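Local coordinates for ancylostoma secreted protein 1 (Necator americanus, PDB 3NT8) that is a secreted two-CAP-domain hookworm protein, probably associated with the transition of infective larvae to parasitism, at residues A[36-48]-A[151-164]. Sequence-based numbering, arbitrary orientation.
Sequences DRQAFLDFHNNAR and NMVYSETTKLGCAY
Cys162 sets its CB over the middle of one face of the Phe40 ring, 3.5 Å from the centroid, in a CH-pi contact, while SG, already tied to Cys175 in a disulfide, leans obliquely over the CG–CD1 side. One turn on, the His44 imidazole is sandwiched, with Met152 CE 3.8 Å from its centroid on one face and Leu160 CD1 on the opposite one; the bend in Met152 at chi3 (58°) curls that methyl over the ring, where it also touches Phe43. The imidazole's rotation is fixed at both nitrogens, since ND1 donates in the ring plane to Phe40 O (2.9 Å) and NE2 bonds to Tyr177 OH.

Polar contacts close both ends. Tyr164 OH donates to Asp36 OD2 (2.6 Å) on the syn side but tilted well out of the carboxylate plane; Thr33 N also bonds OD2. At the other end, Arg48 grips Tyr154 O with NH1 and NH2 together, NH1 also reaches Met152 O (2.8 Å), both oxygens lying in the guanidinium plane, whose nitrogens approach from above the carbonyl planes, and NH2 holds Tyr70 O, clamping the turn after helix 147-153.

Helix 34-52 thus packs on strand 159-167 of the first CAP domain's mixed sheet, helix 36-48 and strand 159-164 running at 131° to each other, with Trp74 of strand 73-74 and Ile119 of helix 119-127 also packing against Phe40.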
ATOM      1  N   ASP A  36     -17.246 -19.604 -15.702  1.00 18.08           N
ATOM      2  CA  ASP A  36     -16.660 -19.543 -14.375  1.00 17.33           C
ATOM      3  C   ASP A  36     -15.903 -18.246 -14.180  1.00 15.94           C
ATOM      4  O   ASP A  36     -16.018 -17.642 -13.150  1.00 17.09           O
ATOM      5  CB  ASP A  36     -15.680 -20.695 -14.174  1.00 17.05           C
ATOM      6  CG  ASP A  36     -16.371 -22.061 -14.180  1.00 19.47           C
ATOM      7  OD1 ASP A  36     -17.569 -22.156 -13.855  1.00 22.94           O
ATOM      8  OD2 ASP A  36     -15.677 -23.032 -14.475  1.00 22.34           O
ATOM      9  N   ARG A  37     -15.136 -17.834 -15.176  1.00 16.65           N
ATOM     10  CA  ARG A  37     -14.355 -16.641 -15.048  1.00 16.52           C
ATOM     11  C   ARG A  37     -15.293 -15.457 -14.908  1.00 17.52           C
ATOM     12  O   ARG A  37     -14.931 -14.460 -14.294  1.00 17.02           O
ATOM     13  CB  ARG A  37     -13.464 -16.425 -16.247  1.00 16.20           C
ATOM     14  CG  ARG A  37     -12.448 -17.470 -16.448  1.00 16.85           C
ATOM     15  CD  ARG A  37     -11.809 -17.366 -17.828  1.00 18.09           C
ATOM     16  NE  ARG A  37     -10.614 -18.211 -17.896  1.00 19.10           N
ATOM     17  CZ  ARG A  37     -10.631 -19.430 -18.396  1.00 19.71           C
ATOM     18  NH1 ARG A  37     -11.744 -19.895 -18.948  1.00 11.24           N
ATOM     19  NH2 ARG A  37      -9.517 -20.139 -18.394  1.00 21.90           N
ATOM     20  N   GLN A  38     -16.445 -15.515 -15.564  1.00 17.68           N
ATOM     21  CA  GLN A  38     -17.365 -14.421 -15.585  1.00 16.71           C
ATOM     22  C   GLN A  38     -18.057 -14.436 -14.232  1.00 16.21           C
ATOM     23  O   GLN A  38     -18.306 -13.414 -13.709  1.00 17.74           O
ATOM     24  CB  GLN A  38     -18.332 -14.605 -16.767  1.00 16.57           C
ATOM     25  CG  GLN A  38     -19.254 -13.404 -17.021  1.00 18.51           C
ATOM     26  CD  GLN A  38     -18.507 -12.275 -17.692  1.00 17.44           C
ATOM     27  OE1 GLN A  38     -17.991 -12.459 -18.802  1.00 22.69           O
ATOM     28  NE2 GLN A  38     -18.375 -11.122 -17.015  1.00 18.76           N
ATOM     29  N   ALA A  39     -18.286 -15.600 -13.620  1.00 15.79           N
ATOM     30  CA  ALA A  39     -18.911 -15.612 -12.312  1.00 16.58           C
ATOM     31  C   ALA A  39     -17.972 -15.124 -11.157  1.00 17.54           C
ATOM     32  O   ALA A  39     -18.430 -14.475 -10.253  1.00 17.17           O
ATOM     33  CB  ALA A  39     -19.528 -16.945 -12.006  1.00 16.08           C
ATOM     34  N   PHE A  40     -16.694 -15.480 -11.194  1.00 17.10           N
ATOM     35  CA  PHE A  40     -15.704 -14.872 -10.328  1.00 18.53           C
ATOM     36  C   PHE A  40     -15.622 -13.362 -10.513  1.00 18.02           C
ATOM     37  O   PHE A  40     -15.656 -12.602  -9.540  1.00 19.54           O
ATOM     38  CB  PHE A  40     -14.326 -15.475 -10.578  1.00 17.84           C
ATOM     39  CG  PHE A  40     -14.164 -16.861 -10.023  1.00 19.10           C
ATOM     40  CD1 PHE A  40     -14.304 -17.099  -8.667  1.00 20.24           C
ATOM     41  CD2 PHE A  40     -13.848 -17.919 -10.867  1.00 20.35           C
ATOM     42  CE1 PHE A  40     -14.129 -18.398  -8.179  1.00 19.70           C
ATOM     43  CE2 PHE A  40     -13.651 -19.183 -10.411  1.00 20.39           C
ATOM     44  CZ  PHE A  40     -13.798 -19.432  -9.068  1.00 20.64           C
ATOM     45  N   LEU A  41     -15.476 -12.928 -11.747  1.00 18.31           N
ATOM     46  CA  LEU A  41     -15.261 -11.525 -11.996  1.00 18.32           C
ATOM     47  C   LEU A  41     -16.462 -10.675 -11.604  1.00 19.13           C
ATOM     48  O   LEU A  41     -16.267  -9.616 -11.010  1.00 19.79           O
ATOM     49  CB  LEU A  41     -14.892 -11.306 -13.443  1.00 17.86           C
ATOM     50  CG  LEU A  41     -14.505  -9.901 -13.867  1.00 18.33           C
ATOM     51  CD1 LEU A  41     -13.218  -9.466 -13.200  1.00 15.61           C
ATOM     52  CD2 LEU A  41     -14.414  -9.832 -15.417  1.00 16.50           C
ATOM     53  N   ASP A  42     -17.679 -11.099 -11.987  1.00 18.85           N
ATOM     54  CA  ASP A  42     -18.896 -10.339 -11.716  1.00 17.86           C
ATOM     55  C   ASP A  42     -19.180 -10.226 -10.218  1.00 17.05           C
ATOM     56  O   ASP A  42     -19.594  -9.153  -9.706  1.00 16.60           O
ATOM     57  CB  ASP A  42     -20.099 -11.028 -12.407  1.00 18.52           C
ATOM     58  CG  ASP A  42     -20.100 -10.837 -13.907  1.00 20.81           C
ATOM     59  OD1 ASP A  42     -19.279 -10.029 -14.429  1.00 19.39           O
ATOM     60  OD2 ASP A  42     -20.957 -11.474 -14.561  1.00 24.41           O
ATOM     61  N   PHE A  43     -18.985 -11.329  -9.498  1.00 14.70           N
ATOM     62  CA  PHE A  43     -19.281 -11.306  -8.060  1.00 15.62           C
ATOM     63  C   PHE A  43     -18.367 -10.232  -7.389  1.00 15.32           C
ATOM     64  O   PHE A  43     -18.796  -9.467  -6.504  1.00 15.00           O
ATOM     65  CB  PHE A  43     -19.115 -12.704  -7.438  1.00 14.99           C
ATOM     66  CG  PHE A  43     -19.646 -12.809  -6.016  1.00 18.86           C
ATOM     67  CD1 PHE A  43     -20.836 -13.525  -5.749  1.00 21.93           C
ATOM     68  CD2 PHE A  43     -18.969 -12.219  -4.946  1.00 14.93           C
ATOM     69  CE1 PHE A  43     -21.323 -13.608  -4.461  1.00 19.87           C
ATOM     70  CE2 PHE A  43     -19.474 -12.310  -3.646  1.00 19.46           C
ATOM     71  CZ  PHE A  43     -20.638 -13.031  -3.406  1.00 19.52           C
ATOM     72  N   HIS A  44     -17.123 -10.154  -7.821  1.00 14.26           N
ATOM     73  CA  HIS A  44     -16.227  -9.222  -7.164  1.00 15.94           C
ATOM     74  C   HIS A  44     -16.634  -7.783  -7.494  1.00 16.97           C
ATOM     75  O   HIS A  44     -16.673  -6.959  -6.603  1.00 15.63           O
ATOM     76  CB  HIS A  44     -14.763  -9.440  -7.528  1.00 15.02           C
ATOM     77  CG  HIS A  44     -14.071 -10.547  -6.772  1.00 16.15           C
ATOM     78  ND1 HIS A  44     -14.166 -11.879  -7.126  1.00 17.19           N
ATOM     79  CD2 HIS A  44     -13.199 -10.507  -5.728  1.00 17.82           C
ATOM     80  CE1 HIS A  44     -13.424 -12.608  -6.303  1.00 14.02           C
ATOM     81  NE2 HIS A  44     -12.819 -11.798  -5.453  1.00 16.44           N
ATOM     82  N   ASN A  45     -16.889  -7.487  -8.782  1.00 17.80           N
ATOM     83  CA  ASN A  45     -17.230  -6.117  -9.201  1.00 17.64           C
ATOM     84  C   ASN A  45     -18.592  -5.619  -8.767  1.00 16.94           C
ATOM     85  O   ASN A  45     -18.777  -4.423  -8.567  1.00 16.46           O
ATOM     86  CB  ASN A  45     -17.125  -5.988 -10.703  1.00 17.20           C
ATOM     87  CG  ASN A  45     -15.727  -6.054 -11.149  1.00 18.03           C
ATOM     88  OD1 ASN A  45     -14.840  -5.536 -10.466  1.00 11.55           O
ATOM     89  ND2 ASN A  45     -15.488  -6.711 -12.289  1.00 20.45           N
ATOM     90  N   ASN A  46     -19.551  -6.522  -8.679  1.00 15.95           N
ATOM     91  CA  ASN A  46     -20.855  -6.154  -8.179  1.00 17.24           C
ATOM     92  C   ASN A  46     -20.785  -5.785  -6.701  1.00 17.84           C
ATOM     93  O   ASN A  46     -21.479  -4.851  -6.267  1.00 19.81           O
ATOM     94  CB  ASN A  46     -21.891  -7.285  -8.387  1.00 16.39           C
ATOM     95  CG  ASN A  46     -22.171  -7.511  -9.860  1.00 18.41           C
ATOM     96  OD1 ASN A  46     -22.095  -6.568 -10.628  1.00 21.47           O
ATOM     97  ND2 ASN A  46     -22.474  -8.740 -10.256  1.00 18.24           N
ATOM     98  N   ALA A  47     -20.023  -6.559  -5.935  1.00 15.07           N
ATOM     99  CA  ALA A  47     -19.845  -6.318  -4.520  1.00 16.46           C
ATOM    100  C   ALA A  47     -18.982  -5.084  -4.293  1.00 15.79           C
ATOM    101  O   ALA A  47     -19.266  -4.290  -3.380  1.00 15.43           O
ATOM    102  CB  ALA A  47     -19.223  -7.575  -3.768  1.00 14.03           C
ATOM    103  N   ARG A  48     -17.974  -4.895  -5.126  1.00 14.67           N
ATOM    104  CA  ARG A  48     -17.184  -3.637  -5.002  1.00 16.55           C
ATOM    105  C   ARG A  48     -18.006  -2.344  -5.271  1.00 16.36           C
ATOM    106  O   ARG A  48     -17.759  -1.296  -4.631  1.00 17.05           O
ATOM    107  CB  ARG A  48     -15.896  -3.684  -5.842  1.00 16.67           C
ATOM    108  CG  ARG A  48     -14.894  -4.752  -5.360  1.00 17.77           C
ATOM    109  CD  ARG A  48     -13.783  -5.178  -6.378  1.00 15.59           C
ATOM    110  NE  ARG A  48     -12.842  -4.095  -6.566  1.00 14.99           N
ATOM    111  CZ  ARG A  48     -11.758  -3.886  -5.818  1.00 11.68           C
ATOM    112  NH1 ARG A  48     -11.394  -4.779  -4.858  1.00  8.46           N
ATOM    113  NH2 ARG A  48     -11.023  -2.822  -6.078  1.00  5.07           N
ATOM    114  N   ASN A 151      -9.104  -8.598   0.787  1.00 15.41           N
ATOM    115  CA  ASN A 151      -8.652  -8.881  -0.573  1.00 14.53           C
ATOM    116  C   ASN A 151      -9.711  -8.646  -1.618  1.00 14.88           C
ATOM    117  O   ASN A 151      -9.400  -8.156  -2.684  1.00 13.93           O
ATOM    118  CB  ASN A 151      -8.051 -10.313  -0.769  1.00 15.32           C
ATOM    119  CG  ASN A 151      -6.897 -10.583   0.182  1.00 14.91           C
ATOM    120  OD1 ASN A 151      -6.057  -9.727   0.350  1.00 17.74           O
ATOM    121  ND2 ASN A 151      -6.908 -11.745   0.861  1.00 17.09           N
ATOM    122  N   MET A 152     -10.955  -8.946  -1.297  1.00 15.23           N
ATOM    123  CA  MET A 152     -12.046  -8.770  -2.275  1.00 14.44           C
ATOM    124  C   MET A 152     -12.356  -7.294  -2.525  1.00 14.18           C
ATOM    125  O   MET A 152     -12.670  -6.922  -3.654  1.00 14.60           O
ATOM    126  CB  MET A 152     -13.305  -9.513  -1.834  1.00 11.84           C
ATOM    127  CG  MET A 152     -13.125 -10.997  -1.708  1.00 13.58           C
ATOM    128  SD  MET A 152     -14.681 -11.961  -1.547  1.00 16.91           S
ATOM    129  CE  MET A 152     -15.555 -11.498  -3.068  1.00  7.10           C
ATOM    130  N   VAL A 153     -12.251  -6.474  -1.481  1.00 14.30           N
ATOM    131  CA  VAL A 153     -12.795  -5.122  -1.463  1.00 13.69           C
ATOM    132  C   VAL A 153     -11.722  -4.077  -1.693  1.00 15.24           C
ATOM    133  O   VAL A 153     -12.057  -2.898  -1.986  1.00 17.67           O
ATOM    134  CB  VAL A 153     -13.620  -4.842  -0.131  1.00 13.26           C
ATOM    135  CG1 VAL A 153     -12.729  -4.405   0.967  1.00 14.68           C
ATOM    136  CG2 VAL A 153     -14.644  -3.776  -0.315  1.00  8.18           C
ATOM    137  N   TYR A 154     -10.439  -4.463  -1.581  1.00 14.82           N
ATOM    138  CA  TYR A 154      -9.378  -3.477  -1.540  1.00 15.09           C
ATOM    139  C   TYR A 154      -9.351  -2.550  -2.731  1.00 14.96           C
ATOM    140  O   TYR A 154      -9.129  -2.971  -3.845  1.00 16.10           O
ATOM    141  CB  TYR A 154      -8.001  -4.156  -1.344  1.00 16.27           C
ATOM    142  CG  TYR A 154      -6.889  -3.176  -1.028  1.00 17.09           C
ATOM    143  CD1 TYR A 154      -6.940  -2.390   0.131  1.00 17.32           C
ATOM    144  CD2 TYR A 154      -5.802  -3.024  -1.888  1.00 13.61           C
ATOM    145  CE1 TYR A 154      -5.903  -1.454   0.428  1.00 17.08           C
ATOM    146  CE2 TYR A 154      -4.797  -2.152  -1.597  1.00 19.55           C
ATOM    147  CZ  TYR A 154      -4.855  -1.352  -0.455  1.00 19.21           C
ATOM    148  OH  TYR A 154      -3.812  -0.494  -0.226  1.00 27.04           O
ATOM    149  N   SER A 155      -9.498  -1.270  -2.487  1.00 16.48           N
ATOM    150  CA  SER A 155      -9.795  -0.311  -3.560  1.00 14.68           C
ATOM    151  C   SER A 155      -8.719  -0.174  -4.627  1.00 16.56           C
ATOM    152  O   SER A 155      -9.088   0.023  -5.774  1.00 17.55           O
ATOM    153  CB  SER A 155     -10.170   1.017  -2.949  1.00 14.41           C
ATOM    154  OG  SER A 155      -9.091   1.640  -2.293  1.00 16.57           O
ATOM    155  N   GLU A 156      -7.420  -0.305  -4.297  1.00 16.29           N
ATOM    156  CA  GLU A 156      -6.365  -0.101  -5.274  1.00 17.66           C
ATOM    157  C   GLU A 156      -6.114  -1.319  -6.120  1.00 17.22           C
ATOM    158  O   GLU A 156      -5.380  -1.241  -7.103  1.00 16.82           O
ATOM    159  CB  GLU A 156      -5.011   0.291  -4.612  1.00 18.20           C
ATOM    160  CG  GLU A 156      -5.064   1.473  -3.761  1.00 23.00           C
ATOM    161  CD  GLU A 156      -3.676   1.914  -3.300  1.00 29.83           C
ATOM    162  OE1 GLU A 156      -3.693   2.552  -2.240  1.00 32.03           O
ATOM    163  OE2 GLU A 156      -2.614   1.591  -3.943  1.00 31.05           O
ATOM    164  N   THR A 157      -6.679  -2.451  -5.736  1.00 17.93           N
ATOM    165  CA  THR A 157      -6.567  -3.678  -6.583  1.00 19.31           C
ATOM    166  C   THR A 157      -7.225  -3.452  -7.931  1.00 17.28           C
ATOM    167  O   THR A 157      -8.297  -2.894  -8.005  1.00 16.75           O
ATOM    168  CB  THR A 157      -7.207  -4.884  -5.878  1.00 18.66           C
ATOM    169  OG1 THR A 157      -6.532  -5.040  -4.621  1.00 23.95           O
ATOM    170  CG2 THR A 157      -7.034  -6.155  -6.655  1.00 16.69           C
ATOM    171  N   THR A 158      -6.571  -3.892  -8.989  1.00 17.03           N
ATOM    172  CA  THR A 158      -7.087  -3.772 -10.336  1.00 17.20           C
ATOM    173  C   THR A 158      -7.157  -5.137 -11.070  1.00 18.80           C
ATOM    174  O   THR A 158      -7.862  -5.265 -12.081  1.00 19.03           O
ATOM    175  CB  THR A 158      -6.153  -2.860 -11.161  1.00 16.24           C
ATOM    176  OG1 THR A 158      -4.820  -3.389 -11.105  1.00 18.28           O
ATOM    177  CG2 THR A 158      -6.170  -1.404 -10.596  1.00 17.11           C
ATOM    178  N   LYS A 159      -6.399  -6.139 -10.601  1.00 18.22           N
ATOM    179  CA  LYS A 159      -6.349  -7.425 -11.338  1.00 19.73           C
ATOM    180  C   LYS A 159      -6.771  -8.634 -10.498  1.00 20.11           C
ATOM    181  O   LYS A 159      -6.460  -8.718  -9.297  1.00 19.13           O
ATOM    182  CB  LYS A 159      -4.974  -7.678 -11.937  1.00 20.22           C
ATOM    183  CG  LYS A 159      -4.658  -6.896 -13.216  1.00 25.36           C
ATOM    184  CD  LYS A 159      -3.467  -7.458 -14.043  1.00 30.24           C
ATOM    185  CE  LYS A 159      -2.089  -7.063 -13.553  1.00 38.78           C
ATOM    186  NZ  LYS A 159      -1.727  -5.627 -13.822  1.00 42.48           N
ATOM    187  N   LEU A 160      -7.461  -9.574 -11.146  1.00 19.95           N
ATOM    188  CA  LEU A 160      -8.060 -10.721 -10.474  1.00 21.78           C
ATOM    189  C   LEU A 160      -7.682 -12.018 -11.207  1.00 22.42           C
ATOM    190  O   LEU A 160      -7.690 -12.036 -12.441  1.00 23.18           O
ATOM    191  CB  LEU A 160      -9.593 -10.594 -10.478  1.00 21.17           C
ATOM    192  CG  LEU A 160     -10.337 -11.779  -9.856  1.00 22.59           C
ATOM    193  CD1 LEU A 160     -10.002 -11.908  -8.408  1.00 23.48           C
ATOM    194  CD2 LEU A 160     -11.871 -11.752 -10.067  1.00 24.63           C
ATOM    195  N   GLY A 161      -7.380 -13.088 -10.459  1.00 21.72           N
ATOM    196  CA  GLY A 161      -7.176 -14.413 -11.063  1.00 21.84           C
ATOM    197  C   GLY A 161      -7.722 -15.513 -10.175  1.00 21.98           C
ATOM    198  O   GLY A 161      -7.289 -15.655  -9.022  1.00 21.74           O
ATOM    199  N   CYS A 162      -8.685 -16.279 -10.687  1.00 20.84           N
ATOM    200  CA  CYS A 162      -9.259 -17.355  -9.863  1.00 21.32           C
ATOM    201  C   CYS A 162      -9.270 -18.700 -10.636  1.00 21.53           C
ATOM    202  O   CYS A 162      -9.288 -18.690 -11.885  1.00 20.96           O
ATOM    203  CB  CYS A 162     -10.679 -17.025  -9.360  1.00 20.46           C
ATOM    204  SG  CYS A 162     -11.051 -15.416  -8.642  1.00 20.60           S
ATOM    205  N   ALA A 163      -9.309 -19.810  -9.874  1.00 19.74           N
ATOM    206  CA  ALA A 163      -9.348 -21.158 -10.380  1.00 20.53           C
ATOM    207  C   ALA A 163      -9.860 -22.124  -9.286  1.00 20.59           C
ATOM    208  O   ALA A 163      -9.706 -21.818  -8.115  1.00 22.14           O
ATOM    209  CB  ALA A 163      -7.912 -21.567 -10.892  1.00 20.09           C
ATOM    210  N   TYR A 164     -10.535 -23.226  -9.653  1.00 20.45           N
ATOM    211  CA  TYR A 164     -10.819 -24.341  -8.726  1.00 19.85           C
ATOM    212  C   TYR A 164     -10.144 -25.629  -9.261  1.00 20.27           C
ATOM    213  O   TYR A 164      -9.718 -25.655 -10.397  1.00 21.08           O
ATOM    214  CB  TYR A 164     -12.306 -24.546  -8.455  1.00 19.87           C
ATOM    215  CG  TYR A 164     -13.113 -24.781  -9.716  1.00 19.80           C
ATOM    216  CD1 TYR A 164     -13.005 -25.992 -10.446  1.00 21.80           C
ATOM    217  CD2 TYR A 164     -13.910 -23.786 -10.219  1.00 18.07           C
ATOM    218  CE1 TYR A 164     -13.709 -26.187 -11.632  1.00 23.55           C
ATOM    219  CE2 TYR A 164     -14.609 -23.958 -11.402  1.00 25.83           C
ATOM    220  CZ  TYR A 164     -14.498 -25.166 -12.108  1.00 23.15           C
ATOM    221  OH  TYR A 164     -15.172 -25.332 -13.277  1.00 22.93           O
TER